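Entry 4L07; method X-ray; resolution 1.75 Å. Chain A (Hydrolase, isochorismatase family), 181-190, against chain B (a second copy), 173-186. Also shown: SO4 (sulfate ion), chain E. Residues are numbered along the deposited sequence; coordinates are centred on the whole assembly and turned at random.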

ATOM      1  N   ALA A 181     -12.268  10.119 -22.877  1.00 21.24           N
ATOM      2  CA  ALA A 181     -13.016   9.333 -21.902  1.00 20.41           C
ATOM      3  C   ALA A 181     -12.415   9.467 -20.506  1.00 20.45           C
ATOM      4  O   ALA A 181     -13.145   9.640 -19.534  1.00 19.73           O
ATOM      5  N   SER A 182     -11.088   9.402 -20.405  1.00 20.63           N
ATOM      6  CA  SER A 182     -10.450   9.526 -19.092  1.00 20.83           C
ATOM      7  C   SER A 182     -10.548  10.934 -18.517  1.00 20.34           C
ATOM      8  O   SER A 182     -10.761  11.092 -17.319  1.00 20.22           O
ATOM      9  N   LEU A 183     -10.418  11.951 -19.363  1.00 19.66           N
ATOM     10  CA  LEU A 183     -10.568  13.329 -18.896  1.00 20.11           C
ATOM     11  C   LEU A 183     -11.974  13.579 -18.379  1.00 19.57           C
ATOM     12  O   LEU A 183     -12.156  14.301 -17.407  1.00 20.21           O
ATOM     13  N   TYR A 184     -12.961  12.956 -19.020  1.00 20.18           N
ATOM     14  CA  TYR A 184     -14.342  13.056 -18.550  1.00 19.95           C
ATOM     15  C   TYR A 184     -14.488  12.434 -17.161  1.00 19.67           C
ATOM     16  O   TYR A 184     -14.999  13.080 -16.237  1.00 18.67           O
ATOM     17  N   ASP A 185     -14.033  11.191 -17.016  1.00 19.29           N
ATOM     18  CA  ASP A 185     -14.116  10.501 -15.727  1.00 19.48           C
ATOM     19  C   ASP A 185     -13.394  11.260 -14.619  1.00 19.14           C
ATOM     20  O   ASP A 185     -13.885  11.330 -13.489  1.00 19.17           O
ATOM     21  N   ILE A 186     -12.215  11.798 -14.938  1.00 18.50           N
ATOM     22  CA  ILE A 186     -11.445  12.584 -13.977  1.00 18.46           C
ATOM     23  C   ILE A 186     -12.232  13.823 -13.528  1.00 18.66           C
ATOM     24  O   ILE A 186     -12.442  14.018 -12.333  1.00 19.13           O
ATOM     25  N   GLN A 187     -12.697  14.625 -14.485  1.00 19.23           N
ATOM     26  CA  GLN A 187     -13.478  15.834 -14.181  1.00 19.88           C
ATOM     27  C   GLN A 187     -14.712  15.538 -13.315  1.00 20.14           C
ATOM     28  O   GLN A 187     -15.050  16.308 -12.413  1.00 19.37           O
ATOM     29  N   GLN A 188     -15.362  14.408 -13.577  1.00 19.79           N
ATOM     30  CA  GLN A 188     -16.546  14.034 -12.819  1.00 19.62           C
ATOM     31  C   GLN A 188     -16.219  13.541 -11.412  1.00 19.13           C
ATOM     32  O   GLN A 188     -16.877  13.943 -10.447  1.00 19.41           O
ATOM     33  N   LYS A 189     -15.187  12.704 -11.294  1.00 18.44           N
ATOM     34  CA  LYS A 189     -15.002  11.898 -10.077  1.00 18.78           C
ATOM     35  C   LYS A 189     -13.732  12.138  -9.269  1.00 18.48           C
ATOM     36  O   LYS A 189     -13.712  11.869  -8.063  1.00 18.72           O
ATOM     37  N   TYR A 190     -12.672  12.614  -9.916  1.00 18.36           N
ATOM     38  CA  TYR A 190     -11.334  12.519  -9.308  1.00 18.30           C
ATOM     39  C   TYR A 190     -10.546  13.812  -9.160  1.00 18.94           C
ATOM     40  O   TYR A 190      -9.814  13.974  -8.190  1.00 19.56           O
TER
ATOM     41  N   ASP B 173     -23.215   0.492 -15.054  1.00 20.29           N
ATOM     42  CA  ASP B 173     -22.786   1.885 -15.002  1.00 20.33           C
ATOM     43  C   ASP B 173     -23.998   2.790 -15.195  1.00 20.09           C
ATOM     44  O   ASP B 173     -25.096   2.317 -15.514  1.00 20.13           O
ATOM     45  N   ARG B 174     -23.797   4.086 -14.989  1.00 20.74           N
ATOM     46  CA  ARG B 174     -24.888   5.052 -15.067  1.00 21.64           C
ATOM     47  C   ARG B 174     -24.983   5.681 -16.451  1.00 21.93           C
ATOM     48  O   ARG B 174     -25.912   6.440 -16.723  1.00 22.79           O
ATOM     49  N   ALA B 175     -24.028   5.346 -17.316  1.00 22.94           N
ATOM     50  CA  ALA B 175     -24.048   5.755 -18.727  1.00 23.07           C
ATOM     51  C   ALA B 175     -23.259   4.791 -19.615  1.00 24.74           C
ATOM     52  O   ALA B 175     -22.276   4.188 -19.178  1.00 24.28           O
ATOM     53  N   LYS B 176     -23.703   4.655 -20.863  1.00 24.55           N
ATOM     54  CA  LYS B 176     -23.103   3.731 -21.830  1.00 25.74           C
ATOM     55  C   LYS B 176     -21.667   4.101 -22.221  1.00 24.26           C
ATOM     56  O   LYS B 176     -20.801   3.225 -22.316  1.00 23.64           O
ATOM     57  N   GLY B 177     -21.436   5.389 -22.477  1.00 23.11           N
ATOM     58  CA  GLY B 177     -20.132   5.888 -22.949  1.00 22.47           C
ATOM     59  C   GLY B 177     -18.958   5.508 -22.051  1.00 21.79           C
ATOM     60  O   GLY B 177     -17.994   4.888 -22.520  1.00 21.93           O
ATOM     61  N   PRO B 178     -19.026   5.887 -20.761  1.00 21.08           N
ATOM     62  CA  PRO B 178     -17.979   5.526 -19.790  1.00 20.28           C
ATOM     63  C   PRO B 178     -17.809   4.009 -19.614  1.00 20.09           C
ATOM     64  O   PRO B 178     -16.679   3.526 -19.494  1.00 19.85           O
ATOM     65  N   HIS B 179     -18.917   3.271 -19.622  1.00 19.88           N
ATOM     66  CA  HIS B 179     -18.908   1.804 -19.550  1.00 19.89           C
ATOM     67  C   HIS B 179     -18.079   1.207 -20.662  1.00 20.65           C
ATOM     68  O   HIS B 179     -17.155   0.431 -20.415  1.00 19.77           O
ATOM     69  N   GLU B 180     -18.379   1.591 -21.902  1.00 20.94           N
ATOM     70  CA  GLU B 180     -17.652   1.064 -23.048  1.00 22.36           C
ATOM     71  C   GLU B 180     -16.189   1.501 -23.111  1.00 20.95           C
ATOM     72  O   GLU B 180     -15.329   0.716 -23.503  1.00 20.65           O
ATOM     73  N   ALA B 181     -15.916   2.747 -22.727  1.00 20.40           N
ATOM     74  CA  ALA B 181     -14.547   3.263 -22.711  1.00 20.31           C
ATOM     75  C   ALA B 181     -13.691   2.495 -21.709  1.00 20.12           C
ATOM     76  O   ALA B 181     -12.544   2.154 -21.993  1.00 19.28           O
ATOM     77  N   SER B 182     -14.255   2.218 -20.537  1.00 19.71           N
ATOM     78  CA  SER B 182     -13.540   1.438 -19.530  1.00 19.83           C
ATOM     79  C   SER B 182     -13.313  -0.011 -19.957  1.00 19.49           C
ATOM     80  O   SER B 182     -12.223  -0.549 -19.773  1.00 18.79           O
ATOM     81  N   LEU B 183     -14.332  -0.642 -20.534  1.00 19.25           N
ATOM     82  CA  LEU B 183     -14.155  -2.006 -21.031  1.00 19.70           C
ATOM     83  C   LEU B 183     -13.077  -2.073 -22.106  1.00 19.45           C
ATOM     84  O   LEU B 183     -12.274  -3.010 -22.118  1.00 18.92           O
ATOM     85  N   TYR B 184     -13.031  -1.064 -22.977  1.00 19.39           N
ATOM     86  CA  TYR B 184     -11.978  -0.997 -23.983  1.00 19.62           C
ATOM     87  C   TYR B 184     -10.585  -0.950 -23.347  1.00 19.41           C
ATOM     88  O   TYR B 184      -9.710  -1.745 -23.715  1.00 18.64           O
ATOM     89  N   ASP B 185     -10.395  -0.040 -22.387  1.00 18.88           N
ATOM     90  CA  ASP B 185      -9.095   0.153 -21.735  1.00 19.00           C
ATOM     91  C   ASP B 185      -8.667  -1.125 -21.021  1.00 18.49           C
ATOM     92  O   ASP B 185      -7.495  -1.515 -21.082  1.00 18.02           O
ATOM     93  N   ILE B 186      -9.625  -1.769 -20.350  1.00 17.87           N
ATOM     94  CA  ILE B 186      -9.366  -3.023 -19.643  1.00 17.74           C
ATOM     95  C   ILE B 186      -8.934  -4.119 -20.625  1.00 18.09           C
ATOM     96  O   ILE B 186      -7.875  -4.735 -20.449  1.00 17.50           O
TER

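Two helices from two copies of one protein cross at 120° between their N-to-C directions, and water and a sulfate carry all the polar links. Pro B178 covers the most surface. Its CA-to-CB bond lies sideways to chain A, yet its C-gamma-exo ring meets two side chains: CG sits 4.1 Å from CE2 of Tyr A184 (chi1 t), an oblique apolar contact, and CB lies 4.0 Å from OD1 of Asp A185. Asp A185 (chi1 m) points toward chain B, but its OD2 is 4.4 Å from OG of Ser B182, too far for a bond. Water 2 fills the gap, donating to Asp A185 OD2 (2.7 Å) and Pro B178 O (2.9 Å) and accepting from Ser B182 OG (2.8 Å). The equivalent pair is bridged by water 1, which accepts from Ser A182 OG (2.8 Å) and donates to Asp B185 OD2 (2.7 Å). Ala A181 and Ala B181 point toward each other, CB to CB 3.5 Å. Lys A189, chi1 m and then t throughout, extends its NZ to 3.7 Å from Arg B174 NH1. Sulfate offsets these like charges, its O2 accepting from Lys A189 NZ (2.9 Å) and its O3 from Arg B174 NH1 (2.9 Å) and NH2 (2.8 Å); water 3 accepts from NZ and NH1 and donates to Asp B173 OD1 (2.6 Å).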

ATOM      1  CB  ALA A 181     -13.079   7.873 -22.319  1.00 20.59           C
ATOM      2  CB  SER A 182      -9.004   9.023 -19.105  1.00 21.79           C
ATOM      3  OG  SER A 182      -8.984   7.640 -18.759  1.00 23.78           O
ATOM      4  CB  LEU A 183     -10.206  14.343 -19.987  1.00 20.40           C
ATOM      5  CG  LEU A 183      -8.715  14.427 -20.336  1.00 21.18           C
ATOM      6  CD1 LEU A 183      -8.511  15.449 -21.448  1.00 21.81           C
ATOM      7  CD2 LEU A 183      -7.851  14.760 -19.123  1.00 21.60           C
ATOM      8  CB  TYR A 184     -15.322  12.410 -19.536  1.00 20.91           C
ATOM      9  CG  TYR A 184     -16.749  12.408 -19.018  1.00 21.35           C
ATOM     10  CD1 TYR A 184     -17.524  13.568 -19.061  1.00 21.98           C
ATOM     11  CD2 TYR A 184     -17.315  11.255 -18.467  1.00 21.44           C
ATOM     12  CE1 TYR A 184     -18.826  13.580 -18.580  1.00 22.35           C
ATOM     13  CE2 TYR A 184     -18.618  11.256 -17.985  1.00 21.74           C
ATOM     14  CZ  TYR A 184     -19.368  12.421 -18.049  1.00 22.17           C
ATOM     15  OH  TYR A 184     -20.658  12.445 -17.577  1.00 22.13           O
ATOM     16  CB  ASP A 185     -13.554   9.081 -15.819  1.00 20.21           C
ATOM     17  CG  ASP A 185     -14.441   8.129 -16.614  1.00 20.37           C
ATOM     18  OD1 ASP A 185     -15.607   8.461 -16.962  1.00 20.10           O
ATOM     19  OD2 ASP A 185     -13.952   7.019 -16.884  1.00 20.74           O
ATOM     20  CB  ILE A 186     -10.043  12.956 -14.517  1.00 18.57           C
ATOM     21  CG1 ILE A 186      -9.173  11.697 -14.622  1.00 18.87           C
ATOM     22  CG2 ILE A 186      -9.375  13.991 -13.617  1.00 18.12           C
ATOM     23  CD1 ILE A 186      -7.972  11.846 -15.544  1.00 19.34           C
ATOM     24  CB  GLN A 187     -13.878  16.558 -15.476  1.00 21.23           C
ATOM     25  CG  GLN A 187     -14.687  17.843 -15.279  1.00 22.71           C
ATOM     26  CD  GLN A 187     -13.993  18.878 -14.407  1.00 23.63           C
ATOM     27  OE1 GLN A 187     -12.775  19.047 -14.462  1.00 24.28           O
ATOM     28  NE2 GLN A 187     -14.781  19.596 -13.602  1.00 25.94           N
ATOM     29  CB  GLN A 188     -17.368  12.980 -13.576  1.00 20.34           C
ATOM     30  CG  GLN A 188     -18.021  13.503 -14.855  1.00 21.74           C
ATOM     31  CD  GLN A 188     -18.868  14.747 -14.618  1.00 22.74           C
ATOM     32  OE1 GLN A 188     -18.811  15.705 -15.392  1.00 25.46           O
ATOM     33  NE2 GLN A 188     -19.640  14.747 -13.540  1.00 21.52           N
ATOM     34  CB  LYS A 189     -15.083  10.404 -10.410  1.00 19.17           C
ATOM     35  CG  LYS A 189     -16.356   9.989 -11.133  1.00 19.31           C
ATOM     36  CD  LYS A 189     -16.446   8.474 -11.262  1.00 19.04           C
ATOM     37  CE  LYS A 189     -17.673   8.064 -12.070  1.00 18.88           C
ATOM     38  NZ  LYS A 189     -17.710   6.595 -12.317  1.00 18.67           N
ATOM     39  CB  TYR A 190     -10.483  11.468 -10.034  1.00 18.03           C
ATOM     40  CG  TYR A 190     -11.164  10.122 -10.157  1.00 18.07           C
ATOM     41  CD1 TYR A 190     -11.577   9.412  -9.024  1.00 18.05           C
ATOM     42  CD2 TYR A 190     -11.418   9.570 -11.410  1.00 17.73           C
ATOM     43  CE1 TYR A 190     -12.215   8.181  -9.144  1.00 18.05           C
ATOM     44  CE2 TYR A 190     -12.052   8.344 -11.536  1.00 17.77           C
ATOM     45  CZ  TYR A 190     -12.446   7.655 -10.406  1.00 18.01           C
ATOM     46  OH  TYR A 190     -13.082   6.437 -10.540  1.00 18.31           O
TER
ATOM     47  CB  ASP B 173     -21.709   2.172 -16.065  1.00 19.45           C
ATOM     48  CG  ASP B 173     -20.716   3.243 -15.633  1.00 19.57           C
ATOM     49  OD1 ASP B 173     -21.086   4.170 -14.879  1.00 19.26           O
ATOM     50  OD2 ASP B 173     -19.542   3.161 -16.054  1.00 19.83           O
ATOM     51  CB  ARG B 174     -24.802   6.116 -13.957  1.00 22.01           C
ATOM     52  CG  ARG B 174     -23.405   6.490 -13.511  1.00 21.70           C
ATOM     53  CD  ARG B 174     -23.417   7.570 -12.437  1.00 20.20           C
ATOM     54  NE  ARG B 174     -23.440   7.046 -11.067  1.00 19.32           N
ATOM     55  CZ  ARG B 174     -22.375   6.575 -10.418  1.00 19.20           C
ATOM     56  NH1 ARG B 174     -21.187   6.533 -11.012  1.00 18.90           N
ATOM     57  NH2 ARG B 174     -22.497   6.135  -9.167  1.00 18.36           N
ATOM     58  CB  ALA B 175     -23.532   7.181 -18.892  1.00 24.24           C
ATOM     59  CB  LYS B 176     -23.974   3.672 -23.088  1.00 27.73           C
ATOM     60  CG  LYS B 176     -23.346   2.940 -24.268  1.00 31.19           C
ATOM     61  CD  LYS B 176     -24.030   1.609 -24.547  1.00 34.59           C
ATOM     62  CE  LYS B 176     -25.312   1.787 -25.349  1.00 36.81           C
ATOM     63  NZ  LYS B 176     -25.055   2.203 -26.759  1.00 38.67           N
ATOM     64  CB  PRO B 178     -18.469   6.182 -18.497  1.00 20.65           C
ATOM     65  CG  PRO B 178     -19.269   7.358 -18.959  1.00 20.90           C
ATOM     66  CD  PRO B 178     -19.977   6.865 -20.191  1.00 21.15           C
ATOM     67  CB  HIS B 179     -20.357   1.309 -19.583  1.00 19.93           C
ATOM     68  CG  HIS B 179     -20.519  -0.189 -19.663  1.00 19.69           C
ATOM     69  ND1 HIS B 179     -20.478  -0.982 -18.581  1.00 19.94           N
ATOM     70  CD2 HIS B 179     -20.811  -1.017 -20.745  1.00 19.84           C
ATOM     71  CE1 HIS B 179     -20.691  -2.255 -18.949  1.00 19.99           C
ATOM     72  NE2 HIS B 179     -20.905  -2.275 -20.276  1.00 20.20           N
ATOM     73  CB  GLU B 180     -18.377   1.413 -24.343  1.00 25.02           C
ATOM     74  CG  GLU B 180     -19.694   0.662 -24.491  1.00 28.60           C
ATOM     75  CD  GLU B 180     -20.402   0.950 -25.795  1.00 32.94           C
ATOM     76  OE1 GLU B 180     -21.311   0.169 -26.151  1.00 37.71           O
ATOM     77  OE2 GLU B 180     -20.065   1.952 -26.460  1.00 36.83           O
ATOM     78  CB  ALA B 181     -14.541   4.744 -22.386  1.00 19.85           C
ATOM     79  CB  SER B 182     -14.226   1.516 -18.168  1.00 20.20           C
ATOM     80  OG  SER B 182     -13.772   2.669 -17.475  1.00 22.98           O
ATOM     81  CB  LEU B 183     -15.468  -2.605 -21.528  1.00 20.38           C
ATOM     82  CG  LEU B 183     -16.537  -2.860 -20.466  1.00 20.63           C
ATOM     83  CD1 LEU B 183     -17.757  -3.470 -21.139  1.00 20.93           C
ATOM     84  CD2 LEU B 183     -16.024  -3.757 -19.338  1.00 20.24           C
ATOM     85  CB  TYR B 184     -12.172   0.192 -24.933  1.00 20.13           C
ATOM     86  CG  TYR B 184     -11.038   0.329 -25.932  1.00 20.86           C
ATOM     87  CD1 TYR B 184     -10.999  -0.465 -27.073  1.00 21.41           C
ATOM     88  CD2 TYR B 184     -10.004   1.246 -25.729  1.00 20.91           C
ATOM     89  CE1 TYR B 184      -9.961  -0.354 -27.985  1.00 22.18           C
ATOM     90  CE2 TYR B 184      -8.961   1.365 -26.638  1.00 22.11           C
ATOM     91  CZ  TYR B 184      -8.951   0.564 -27.766  1.00 22.08           C
ATOM     92  OH  TYR B 184      -7.925   0.667 -28.681  1.00 22.75           O
ATOM     93  CB  ASP B 185      -9.147   1.305 -20.727  1.00 19.76           C
ATOM     94  CG  ASP B 185      -9.120   2.683 -21.381  1.00 20.89           C
ATOM     95  OD1 ASP B 185      -8.938   2.798 -22.618  1.00 21.35           O
ATOM     96  OD2 ASP B 185      -9.279   3.665 -20.631  1.00 21.28           O
ATOM     97  CB  ILE B 186     -10.583  -3.470 -18.798  1.00 17.37           C
ATOM     98  CG1 ILE B 186     -10.765  -2.541 -17.590  1.00 17.69           C
ATOM     99  CG2 ILE B 186     -10.422  -4.917 -18.328  1.00 17.17           C
ATOM    100  CD1 ILE B 186     -12.161  -2.583 -16.989  1.00 17.54           C
TER
HETATM  101  S   SO4 E 301     -18.476   4.742  -8.806  1.00 18.81           S
HETATM  102  O1  SO4 E 301     -18.139   3.421  -9.374  1.00 19.28           O
HETATM  103  O2  SO4 E 301     -17.730   5.800  -9.513  1.00 20.02           O
HETATM  104  O3  SO4 E 301     -19.930   4.991  -8.953  1.00 19.65           O
HETATM  105  O4  SO4 E 301     -18.157   4.746  -7.362  1.00 19.41           O
HETATM  106  O   HOH W   1     -10.121   6.177 -20.907  1.00 20.21           O
HETATM  107  O   HOH W   2     -14.368   5.072 -18.678  1.00 22.63           O
HETATM  108  O   HOH W   3     -20.163   6.369 -13.724  1.00 21.90           O